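Local coordinates for KaiC-like domain-containing protein (Pyrococcus horikoshii, PDB 3BS4) that is of unknown function but has a KaiC-like domain, probably with a RecA-like core, and was captured with an unidentified peptide bound, at residues 57-62 against 144-149; 220-225 against 239-244; 122-127 against 172-177; 162-167 against 199-204. All blocks are in the same frame, centred on the assembly; numbering follows the deposited sequence.

Contact 1: residues 57-62 against 144-149; sequences ISYPLQ and FAISMS
Ser58 holds OG anti to its carbonyl carbon and beside its backbone N (chi1 -69°), which sets the oxygen 3.0 Å from Ser147 N to receive that amide at an N-H...O angle of 151°. The amide belongs to the cis peptide joining Ile146 to Ser147. At the peptide's other end, Ile146 O takes two consecutive amides: Ile57 N, 2.9 Å from Ile146 O, stands 43° above the carbonyl plane, while Ser58 N, 3.0 Å from Ile146 O, lies in that plane on a lone pair. A water adds a third donor to Ile146 O and itself accepts from Tyr59 N. Both polar ends of the buried cis peptide are therefore satisfied by Ile57 and Ser58 directly, and by Tyr59 through the water. Ile57 brings CG2 to 3.5 Å from Ser147 O and CD1 to 4.0 Å from Ala145 CB. Tyr59 OH and Ser147 OG share a further partner, the carboxylate of Glu190. The bound peptide packs on Ile57 and Met148. A cis peptide where a central parallel strand runs out, beside the end of the neighbouring strand 51-56, is consistent with the RecA-like fold, in which a cis peptide can follow the Walker B strand.

Contact 2: residues 220-225 against 239-244; sequences IKRELL and FEYEFK
Strands 220-225 and 239-244 run antiparallel but strongly twisted, at 127° between their directions, with Leu224 and Phe239 forming a hydrogen-bonded pair in which Leu224 N to Phe239 O and Phe239 N to Leu224 O both measure 2.8 Å. Tyr241 N adds a bond to Arg222 O at 2.9 Å. Tyr241 carries CG in the crowded position between backbone N and carbonyl carbon (chi1 64°), its ring against the partner strand. Arg222 CB sits over one face, 3.8 Å from the ring centroid in a CH-pi contact, while Leu224 N comes to the ring edge and Leu224 CB lies 3.9 Å from Tyr241 CE2. Leu224 and Phe239 point the same way side by side, CD2 to CD2 at 3.9 Å. One water bridges Arg222 N, Glu240 OE2 and Tyr241 O; Glu240 OE1 salt-bridges Arg251 of strand 247-252. Tyr241 OH bonds Ser32 O, and Arg222 NE bonds Ser31 O. An alanine in place of Tyr241 would probably uncover Arg222 CB and leave Ser32 O without its phenol partner. This is a beta hairpin extending a parallel core, braced against the loop between strand 22-27 and helix 34-47, where RecA-like folds place their P-loop.

Contact 3: residues 122-127 against 172-177; sequences AVEDHK and YGHPAY
Glu124 and His174 cross at about a right angle, with carboxylate and imidazole planes 87° apart, and Glu124 OE1 meets the ring at its edge, 3.3 Å from His174 CE1. The second oxygen, Glu124 OE2, rests 3.6 Å from Pro175 CB. The imidazole is held by its capping role: His174 is the N-cap of helix 175-178, and its ND1 accepts Ala176 N at 3.0 Å, nearly straight at 170° and close to the ring plane. Ala176 turns its methyl into helix 115-132, CB lying 3.8 Å from Glu124 CB and 4.0 Å from Val123 CG1. Val123 crosses Tyr177 at about a right angle, and its CG2 comes within 3.8 Å of Tyr177 OH, the hydroxyl that also bonds the backbone of the bound peptide. Lys127 starts with CG anti to its carbonyl carbon (chi1 -72°) and is extended beyond it; its CD passes 3.4 Å from Ala176 O and its NZ donates to Ala176 O at 2.8 Å. The ammonium group also bonds Pro181 O and the peptide backbone, so it ties together three carbonyl-bearing segments. A leucine in place of Lys127 would probably leave Ala176 O without its charged donor and remove one of the bonds holding the peptide. On the other side of helix 115-132, Ala122 and Asp125 pack on Trp104 of strand 103-104 and His126 reaches strand 84-87, so the helix lies between the sheet edge and the turn from helix 157-173 into helix 175-178.

Contact 4: residues 162-167 against 199-204; sequences RYLETS and LSVYRR
Arg204 leaves helix 195-204 pointing toward Leu164 and Glu165 on helix 157-173, and its chain meets both helices on the way out. From CB, Arg204 CG lies anti to the carbonyl carbon and passes 3.2 Å from Ser200 O, one turn back in its own helix. Beyond it the chain is extended through CD to Arg204 NE, which donates to Ser200 OG at 3.0 Å and at the same time rests 3.7 Å from Leu164 CB. This bond to Ser200 helps fix the rotation of the guanidinium. CZ brings one face of the group over Leu164 O, which stands toward the rim and not above the centre. At the tip, Arg204 NH2 reaches Glu165 OE1 at 2.8 Å and 161°, on the anti lone pair and within the guanidinium plane, and Arg204 NH1 adds a weak bond of 3.2 Å to the same Glu165 OE1. The two side chains cross at about a right angle, with carboxylate and guanidinium planes 41° apart. Deeper in, Leu164 sends CD1 to within 3.6 Å of Ser200 OG and 3.8 Å of Val201 CG1. The helix segments run nearly parallel, 25° apart, and helix 157-173 follows strand 141-146 as helix 195-204 follows strand 184-190. The contact thus pairs an apolar inner side, Leu164 with Val201, and an ionic outer side. Glu165 is exposed, so water probably competes for its carboxylate, while the bond from Arg204 NE to Ser200 OG keeps the guanidinium turned toward it.

Overall arrangement
Along the chain, contacts 1, 4 and 2 follow one another in series, while contact 3 alternates its segments with those of contacts 1 and 4 and also closes before contact 2 opens. Contact 1 lies nearest the middle, about 9 Å from the chain centre, and touches contact 4 through Met148 and Leu164. Contacts 3 and 4 share helix 157-173, their centres about 19 Å apart. Contact 2 reaches the same mixed sheet as contact 1, in its antiparallel extension, and its centre is about 37 Å from that of contact 3, across the chain centre. Contacts 1, 3 and 4 each have residues near the bound peptide, which places the peptide beside the core strands and helices that these three contacts join.

Contact 1: residues 57-62 against 144-149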
# COMPACT_ATOMS: atom_id res chain seq x y z
N ILE A 57 -8.17 2.86 -3.14
CA ILE A 57 -9.04 2.06 -3.99
C ILE A 57 -10.32 1.66 -3.27
O ILE A 57 -11.41 1.67 -3.87
CB ILE A 57 -8.28 0.77 -4.42
CG1 ILE A 57 -7.01 1.11 -5.25
CG2 ILE A 57 -9.19 -0.22 -5.18
CD1 ILE A 57 -5.87 0.11 -5.09
N SER A 58 -10.20 1.29 -2.00
CA SER A 58 -11.25 0.55 -1.31
C SER A 58 -12.17 1.38 -0.42
O SER A 58 -13.28 0.90 -0.10
CB SER A 58 -10.66 -0.58 -0.47
OG SER A 58 -10.13 -1.59 -1.30
N TYR A 59 -11.70 2.56 0.01
CA TYR A 59 -12.42 3.35 1.02
C TYR A 59 -12.65 4.77 0.55
O TYR A 59 -11.81 5.34 -0.15
CB TYR A 59 -11.64 3.36 2.37
CG TYR A 59 -11.41 1.96 2.86
CD1 TYR A 59 -12.47 1.20 3.35
CD2 TYR A 59 -10.16 1.34 2.71
CE1 TYR A 59 -12.29 -0.11 3.75
CE2 TYR A 59 -9.97 0.03 3.09
CZ TYR A 59 -11.05 -0.69 3.61
OH TYR A 59 -10.93 -2.01 4.01
N PRO A 60 -13.79 5.35 0.98
CA PRO A 60 -14.02 6.77 0.72
C PRO A 60 -12.89 7.60 1.31
O PRO A 60 -12.38 7.28 2.37
CB PRO A 60 -15.31 7.07 1.48
CG PRO A 60 -15.97 5.74 1.73
CD PRO A 60 -14.89 4.70 1.72
N LEU A 61 -12.52 8.67 0.61
CA LEU A 61 -11.48 9.56 1.09
C LEU A 61 -11.73 10.06 2.52
O LEU A 61 -10.81 10.12 3.33
CB LEU A 61 -11.35 10.73 0.12
CG LEU A 61 -10.20 11.68 0.42
CD1 LEU A 61 -8.85 10.95 0.39
CD2 LEU A 61 -10.24 12.85 -0.56
N GLN A 62 -12.96 10.41 2.84
CA GLN A 62 -13.25 10.92 4.17
C GLN A 62 -12.97 9.89 5.25
O GLN A 62 -12.57 10.23 6.36
CB GLN A 62 -14.69 11.44 4.25
CG GLN A 62 -14.96 12.66 3.33
CD GLN A 62 -14.04 13.87 3.59
OE1 GLN A 62 -13.59 14.53 2.65
NE2 GLN A 62 -13.77 14.17 4.86
N PHE A 144 1.47 3.22 -1.44
CA PHE A 144 0.56 2.31 -0.72
C PHE A 144 -0.68 2.12 -1.54
O PHE A 144 -1.27 3.11 -1.97
CB PHE A 144 0.18 2.92 0.63
CG PHE A 144 1.33 3.02 1.59
CD1 PHE A 144 1.51 2.05 2.57
CD2 PHE A 144 2.26 4.06 1.51
CE1 PHE A 144 2.58 2.10 3.45
CE2 PHE A 144 3.35 4.12 2.39
CZ PHE A 144 3.51 3.14 3.36
N ALA A 145 -1.08 0.86 -1.79
CA ALA A 145 -2.35 0.59 -2.50
C ALA A 145 -3.33 -0.08 -1.54
O ALA A 145 -3.11 -1.23 -1.12
CB ALA A 145 -2.11 -0.31 -3.73
N ILE A 146 -4.40 0.67 -1.21
CA ILE A 146 -5.33 0.27 -0.17
C ILE A 146 -6.74 0.20 -0.76
O ILE A 146 -7.42 1.21 -0.90
CB ILE A 146 -5.32 1.23 1.04
CG1 ILE A 146 -3.88 1.50 1.52
CG2 ILE A 146 -6.18 0.67 2.16
CD1 ILE A 146 -3.73 2.65 2.50
N SER A 147 -7.18 -1.00 -1.17
CA SER A 147 -6.44 -2.24 -1.17
C SER A 147 -6.67 -3.00 -2.45
O SER A 147 -7.60 -2.68 -3.21
CB SER A 147 -7.11 -3.17 -0.12
OG SER A 147 -7.07 -2.57 1.17
N MET A 148 -5.78 -3.91 -2.80
CA MET A 148 -5.61 -4.33 -4.18
C MET A 148 -6.83 -5.30 -4.32
O MET A 148 -7.36 -5.53 -5.41
CB MET A 148 -4.33 -5.13 -4.35
CG MET A 148 -3.07 -4.26 -4.44
SD MET A 148 -3.07 -3.17 -5.89
CE MET A 148 -2.88 -4.44 -7.19
N SER A 149 -7.29 -5.86 -3.19
CA SER A 149 -8.49 -6.71 -3.18
C SER A 149 -9.75 -5.95 -3.61
O SER A 149 -10.74 -6.55 -4.05
CB SER A 149 -8.67 -7.36 -1.77
OG SER A 149 -8.54 -6.38 -0.75
O HOH W 1 -8.90 3.38 0.23

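Contact 2: residues 220-225 against 239-244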
# COMPACT_ATOMS: atom_id res chain seq x y z
N ILE A 220 -8.38 -13.64 21.60
CA ILE A 220 -7.85 -13.70 20.24
C ILE A 220 -6.32 -13.64 20.29
O ILE A 220 -5.74 -12.89 21.08
CB ILE A 220 -8.43 -12.52 19.39
CG1 ILE A 220 -7.93 -12.55 17.95
CG2 ILE A 220 -8.12 -11.15 20.04
CD1 ILE A 220 -8.66 -11.55 17.04
N LYS A 221 -5.68 -14.48 19.47
CA LYS A 221 -4.24 -14.44 19.23
C LYS A 221 -4.06 -13.96 17.79
O LYS A 221 -4.67 -14.52 16.87
CB LYS A 221 -3.62 -15.82 19.41
CG LYS A 221 -2.11 -15.86 19.19
CD LYS A 221 -1.58 -17.27 19.31
CE LYS A 221 -0.07 -17.29 19.15
NZ LYS A 221 0.48 -18.65 19.50
N ARG A 222 -3.25 -12.92 17.61
CA ARG A 222 -2.99 -12.39 16.27
C ARG A 222 -1.57 -12.75 15.87
O ARG A 222 -0.65 -12.60 16.66
CB ARG A 222 -3.23 -10.88 16.24
CG ARG A 222 -4.69 -10.47 16.43
CD ARG A 222 -4.84 -8.96 16.44
NE ARG A 222 -6.25 -8.59 16.41
CZ ARG A 222 -6.96 -8.23 17.47
NH1 ARG A 222 -6.39 -8.14 18.67
NH2 ARG A 222 -8.25 -7.91 17.31
N GLU A 223 -1.42 -13.26 14.63
CA GLU A 223 -0.13 -13.70 14.14
C GLU A 223 0.25 -13.07 12.81
O GLU A 223 -0.61 -12.89 11.94
CB GLU A 223 -0.14 -15.21 13.94
CG GLU A 223 -0.21 -15.96 15.24
CD GLU A 223 -0.11 -17.44 15.04
OE1 GLU A 223 -1.10 -18.04 14.55
OE2 GLU A 223 0.96 -17.99 15.36
N LEU A 224 1.53 -12.77 12.66
CA LEU A 224 2.07 -12.31 11.38
C LEU A 224 3.06 -13.35 10.88
O LEU A 224 4.01 -13.70 11.60
CB LEU A 224 2.74 -10.95 11.53
CG LEU A 224 3.27 -10.27 10.26
CD1 LEU A 224 3.27 -8.76 10.45
CD2 LEU A 224 4.67 -10.77 9.90
N LEU A 225 2.84 -13.85 9.67
CA LEU A 225 3.68 -14.88 9.08
C LEU A 225 4.51 -14.31 7.95
O LEU A 225 3.97 -13.65 7.07
CB LEU A 225 2.81 -16.01 8.53
CG LEU A 225 2.20 -17.06 9.47
CD1 LEU A 225 1.35 -16.45 10.56
CD2 LEU A 225 1.36 -18.02 8.63
N PHE A 239 5.36 -14.22 14.05
CA PHE A 239 5.27 -13.35 15.21
C PHE A 239 3.87 -13.37 15.77
O PHE A 239 2.89 -13.44 15.02
CB PHE A 239 5.54 -11.90 14.80
CG PHE A 239 6.88 -11.68 14.20
CD1 PHE A 239 7.96 -11.26 14.98
CD2 PHE A 239 7.08 -11.84 12.82
CE1 PHE A 239 9.20 -11.03 14.41
CE2 PHE A 239 8.32 -11.62 12.24
CZ PHE A 239 9.38 -11.22 13.03
N GLU A 240 3.76 -13.30 17.10
CA GLU A 240 2.49 -12.94 17.72
C GLU A 240 2.51 -11.43 17.87
O GLU A 240 3.56 -10.86 18.14
CB GLU A 240 2.28 -13.58 19.10
CG GLU A 240 0.88 -13.24 19.67
CD GLU A 240 0.52 -13.91 20.99
OE1 GLU A 240 1.27 -14.80 21.45
OE2 GLU A 240 -0.54 -13.54 21.55
N TYR A 241 1.36 -10.77 17.72
CA TYR A 241 1.33 -9.33 17.99
C TYR A 241 0.07 -8.88 18.72
O TYR A 241 -0.95 -9.58 18.76
CB TYR A 241 1.55 -8.50 16.70
CG TYR A 241 0.48 -8.66 15.64
CD1 TYR A 241 -0.61 -7.80 15.60
CD2 TYR A 241 0.60 -9.64 14.66
CE1 TYR A 241 -1.61 -7.94 14.62
CE2 TYR A 241 -0.36 -9.77 13.66
CZ TYR A 241 -1.46 -8.92 13.66
OH TYR A 241 -2.41 -9.07 12.67
N GLU A 242 0.19 -7.71 19.34
CA GLU A 242 -0.95 -6.99 19.88
C GLU A 242 -0.71 -5.51 19.65
O GLU A 242 0.29 -5.14 19.05
CB GLU A 242 -1.14 -7.28 21.37
CG GLU A 242 0.05 -6.99 22.21
CD GLU A 242 -0.06 -7.63 23.60
OE1 GLU A 242 -1.10 -8.25 23.93
OE2 GLU A 242 0.91 -7.48 24.35
N PHE A 243 -1.63 -4.67 20.11
CA PHE A 243 -1.50 -3.24 19.89
C PHE A 243 -1.44 -2.51 21.21
O PHE A 243 -2.21 -2.80 22.11
CB PHE A 243 -2.68 -2.73 19.07
CG PHE A 243 -2.75 -3.33 17.69
CD1 PHE A 243 -2.11 -2.71 16.62
CD2 PHE A 243 -3.43 -4.51 17.46
CE1 PHE A 243 -2.15 -3.26 15.32
CE2 PHE A 243 -3.48 -5.08 16.18
CZ PHE A 243 -2.84 -4.45 15.11
N LYS A 244 -0.51 -1.57 21.32
CA LYS A 244 -0.52 -0.63 22.43
C LYS A 244 -0.96 0.70 21.84
O LYS A 244 -0.17 1.39 21.19
CB LYS A 244 0.88 -0.53 23.02
CG LYS A 244 0.96 0.38 24.24
CD LYS A 244 2.39 0.51 24.73
CE LYS A 244 2.43 1.41 25.96
NZ LYS A 244 3.60 1.07 26.83
O HOH W 2 -2.04 -11.77 20.01
O HOH W 3 -3.67 -8.96 19.60

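Contact 3: residues 122-127 against 172-177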
# COMPACT_ATOMS: atom_id res chain seq x y z
N ALA A 122 -1.22 9.87 -13.95
CA ALA A 122 -1.38 10.53 -12.63
C ALA A 122 -0.07 10.49 -11.87
O ALA A 122 0.36 11.49 -11.30
CB ALA A 122 -2.48 9.85 -11.79
N VAL A 123 0.56 9.31 -11.87
CA VAL A 123 1.83 9.16 -11.18
C VAL A 123 2.88 10.10 -11.78
O VAL A 123 3.59 10.78 -11.03
CB VAL A 123 2.28 7.70 -11.19
CG1 VAL A 123 3.71 7.60 -10.66
CG2 VAL A 123 1.32 6.85 -10.33
N GLU A 124 2.97 10.14 -13.11
CA GLU A 124 3.94 11.03 -13.76
C GLU A 124 3.69 12.47 -13.32
O GLU A 124 4.64 13.22 -13.01
CB GLU A 124 3.85 10.91 -15.28
CG GLU A 124 4.92 11.73 -16.01
CD GLU A 124 4.95 11.50 -17.51
OE1 GLU A 124 4.00 10.89 -18.05
OE2 GLU A 124 5.91 11.96 -18.16
N ASP A 125 2.42 12.86 -13.27
CA ASP A 125 2.07 14.22 -12.89
C ASP A 125 2.50 14.56 -11.45
O ASP A 125 3.08 15.63 -11.21
CB ASP A 125 0.60 14.53 -13.20
CG ASP A 125 0.37 14.77 -14.72
OD1 ASP A 125 1.36 14.82 -15.49
OD2 ASP A 125 -0.80 14.90 -15.13
N HIS A 126 2.27 13.63 -10.51
CA HIS A 126 2.73 13.80 -9.12
C HIS A 126 4.23 13.93 -9.07
O HIS A 126 4.78 14.74 -8.31
CB HIS A 126 2.50 12.57 -8.23
CG HIS A 126 1.10 12.07 -8.17
ND1 HIS A 126 0.00 12.84 -8.47
CD2 HIS A 126 0.63 10.85 -7.81
CE1 HIS A 126 -1.09 12.11 -8.30
NE2 HIS A 126 -0.74 10.91 -7.90
N LYS A 127 4.91 13.07 -9.82
CA LYS A 127 6.36 13.01 -9.73
C LYS A 127 6.97 14.25 -10.37
O LYS A 127 8.04 14.68 -9.97
CB LYS A 127 6.90 11.75 -10.41
CG LYS A 127 6.60 10.48 -9.63
CD LYS A 127 7.47 9.34 -10.10
CE LYS A 127 7.12 8.02 -9.39
NZ LYS A 127 7.97 6.93 -9.95
N TYR A 172 6.88 -1.11 -17.12
CA TYR A 172 8.16 -1.46 -17.72
C TYR A 172 8.73 -0.33 -18.58
O TYR A 172 9.95 -0.15 -18.62
CB TYR A 172 8.01 -2.72 -18.57
CG TYR A 172 9.30 -3.14 -19.24
CD1 TYR A 172 10.29 -3.81 -18.52
CD2 TYR A 172 9.55 -2.84 -20.58
CE1 TYR A 172 11.47 -4.18 -19.13
CE2 TYR A 172 10.75 -3.21 -21.20
CZ TYR A 172 11.70 -3.89 -20.46
OH TYR A 172 12.90 -4.26 -21.04
N GLY A 173 7.86 0.40 -19.27
CA GLY A 173 8.33 1.41 -20.23
C GLY A 173 7.91 2.86 -20.04
O GLY A 173 8.48 3.76 -20.68
N HIS A 174 6.94 3.11 -19.17
CA HIS A 174 6.38 4.46 -19.03
C HIS A 174 7.34 5.44 -18.34
O HIS A 174 8.05 5.06 -17.40
CB HIS A 174 5.06 4.39 -18.26
CG HIS A 174 4.20 5.60 -18.47
ND1 HIS A 174 4.39 6.77 -17.77
CD2 HIS A 174 3.16 5.82 -19.30
CE1 HIS A 174 3.50 7.66 -18.17
NE2 HIS A 174 2.74 7.11 -19.10
N PRO A 175 7.37 6.71 -18.81
CA PRO A 175 8.22 7.74 -18.19
C PRO A 175 8.03 7.91 -16.70
O PRO A 175 8.99 8.24 -16.00
CB PRO A 175 7.79 9.04 -18.91
CG PRO A 175 7.21 8.60 -20.18
CD PRO A 175 6.64 7.23 -19.98
N ALA A 176 6.82 7.66 -16.19
CA ALA A 176 6.56 7.77 -14.75
C ALA A 176 7.50 6.91 -13.92
O ALA A 176 7.79 7.22 -12.77
CB ALA A 176 5.09 7.41 -14.44
N TYR A 177 7.98 5.82 -14.52
CA TYR A 177 8.84 4.87 -13.82
C TYR A 177 10.27 4.84 -14.32
O TYR A 177 11.16 4.33 -13.63
CB TYR A 177 8.24 3.47 -13.89
CG TYR A 177 6.85 3.50 -13.37
CD1 TYR A 177 6.63 3.53 -11.99
CD2 TYR A 177 5.75 3.62 -14.22
CE1 TYR A 177 5.38 3.60 -11.48
CE2 TYR A 177 4.46 3.70 -13.71
CZ TYR A 177 4.30 3.70 -12.32
OH TYR A 177 3.07 3.78 -11.74

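Contact 4: residues 162-167 against 199-204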
# COMPACT_ATOMS: atom_id res chain seq x y z
N ARG A 162 -5.69 -9.96 -15.87
CA ARG A 162 -5.18 -9.24 -17.05
C ARG A 162 -4.71 -7.85 -16.67
O ARG A 162 -3.66 -7.40 -17.13
CB ARG A 162 -6.25 -9.12 -18.14
CG ARG A 162 -6.66 -10.43 -18.74
CD ARG A 162 -7.34 -10.21 -20.10
NE ARG A 162 -8.28 -9.09 -20.12
CZ ARG A 162 -9.59 -9.21 -19.93
NH1 ARG A 162 -10.13 -10.40 -19.70
NH2 ARG A 162 -10.37 -8.13 -19.98
N TYR A 163 -5.49 -7.18 -15.83
CA TYR A 163 -5.12 -5.85 -15.34
C TYR A 163 -3.75 -5.82 -14.65
O TYR A 163 -2.93 -4.91 -14.89
CB TYR A 163 -6.21 -5.34 -14.38
CG TYR A 163 -5.77 -4.19 -13.54
CD1 TYR A 163 -5.65 -2.91 -14.09
CD2 TYR A 163 -5.42 -4.39 -12.21
CE1 TYR A 163 -5.22 -1.84 -13.32
CE2 TYR A 163 -4.98 -3.32 -11.42
CZ TYR A 163 -4.89 -2.05 -12.00
OH TYR A 163 -4.45 -0.96 -11.27
N LEU A 164 -3.49 -6.82 -13.81
CA LEU A 164 -2.22 -6.91 -13.11
C LEU A 164 -1.07 -7.03 -14.10
O LEU A 164 -0.01 -6.44 -13.88
CB LEU A 164 -2.16 -8.09 -12.12
CG LEU A 164 -3.09 -7.96 -10.90
CD1 LEU A 164 -3.22 -9.32 -10.17
CD2 LEU A 164 -2.57 -6.87 -9.96
N GLU A 165 -1.30 -7.80 -15.17
CA GLU A 165 -0.23 -7.97 -16.16
C GLU A 165 -0.05 -6.72 -17.02
O GLU A 165 1.07 -6.27 -17.22
CB GLU A 165 -0.43 -9.23 -17.00
CG GLU A 165 0.75 -9.52 -17.96
CD GLU A 165 2.10 -9.71 -17.27
OE1 GLU A 165 2.17 -9.99 -16.04
OE2 GLU A 165 3.14 -9.58 -17.97
N THR A 166 -1.15 -6.13 -17.47
CA THR A 166 -1.06 -4.89 -18.27
C THR A 166 -0.41 -3.77 -17.47
O THR A 166 0.35 -2.97 -18.02
CB THR A 166 -2.44 -4.46 -18.75
OG1 THR A 166 -3.04 -5.53 -19.50
CG2 THR A 166 -2.36 -3.22 -19.62
N SER A 167 -0.71 -3.69 -16.17
CA SER A 167 -0.06 -2.74 -15.27
C SER A 167 1.44 -2.93 -15.29
O SER A 167 2.19 -1.97 -15.40
CB SER A 167 -0.57 -2.91 -13.84
OG SER A 167 -1.93 -2.66 -13.79
N LEU A 199 -2.86 -15.57 -5.94
CA LEU A 199 -1.65 -16.23 -6.42
C LEU A 199 -0.78 -15.27 -7.24
O LEU A 199 0.44 -15.24 -7.09
CB LEU A 199 -2.04 -17.41 -7.31
CG LEU A 199 -1.19 -18.66 -7.38
CD1 LEU A 199 -0.81 -19.20 -5.98
CD2 LEU A 199 -1.94 -19.72 -8.20
N SER A 200 -1.41 -14.47 -8.10
CA SER A 200 -0.67 -13.52 -8.94
C SER A 200 -0.03 -12.43 -8.10
O SER A 200 1.13 -12.07 -8.34
CB SER A 200 -1.61 -12.93 -10.00
OG SER A 200 -0.92 -12.04 -10.86
N VAL A 201 -0.75 -11.90 -7.12
CA VAL A 201 -0.14 -10.83 -6.32
C VAL A 201 0.96 -11.35 -5.40
O VAL A 201 1.95 -10.65 -5.17
CB VAL A 201 -1.18 -9.95 -5.53
CG1 VAL A 201 -2.14 -9.26 -6.51
CG2 VAL A 201 -1.91 -10.76 -4.51
N TYR A 202 0.80 -12.58 -4.89
CA TYR A 202 1.91 -13.18 -4.13
C TYR A 202 3.15 -13.30 -5.01
O TYR A 202 4.28 -13.01 -4.58
CB TYR A 202 1.54 -14.59 -3.66
CG TYR A 202 0.93 -14.70 -2.28
CD1 TYR A 202 -0.14 -13.89 -1.88
CD2 TYR A 202 1.40 -15.65 -1.38
CE1 TYR A 202 -0.71 -14.02 -0.60
CE2 TYR A 202 0.85 -15.77 -0.10
CZ TYR A 202 -0.20 -14.96 0.28
OH TYR A 202 -0.72 -15.14 1.54
N ARG A 203 2.96 -13.76 -6.25
CA ARG A 203 4.10 -13.98 -7.14
C ARG A 203 4.81 -12.66 -7.46
O ARG A 203 6.06 -12.59 -7.53
CB ARG A 203 3.65 -14.73 -8.41
CG ARG A 203 4.69 -14.82 -9.53
CD ARG A 203 5.94 -15.60 -9.09
NE ARG A 203 5.59 -16.98 -8.79
CZ ARG A 203 6.47 -17.94 -8.50
NH1 ARG A 203 7.78 -17.68 -8.49
NH2 ARG A 203 6.04 -19.16 -8.24
N ARG A 204 4.03 -11.60 -7.64
CA ARG A 204 4.57 -10.31 -8.05
C ARG A 204 5.32 -9.60 -6.93
O ARG A 204 6.28 -8.85 -7.18
CB ARG A 204 3.44 -9.43 -8.59
CG ARG A 204 2.91 -9.92 -9.91
CD ARG A 204 1.66 -9.17 -10.32
NE ARG A 204 1.00 -9.81 -11.45
CZ ARG A 204 1.44 -9.73 -12.71
NH1 ARG A 204 2.54 -9.04 -13.01
NH2 ARG A 204 0.78 -10.33 -13.69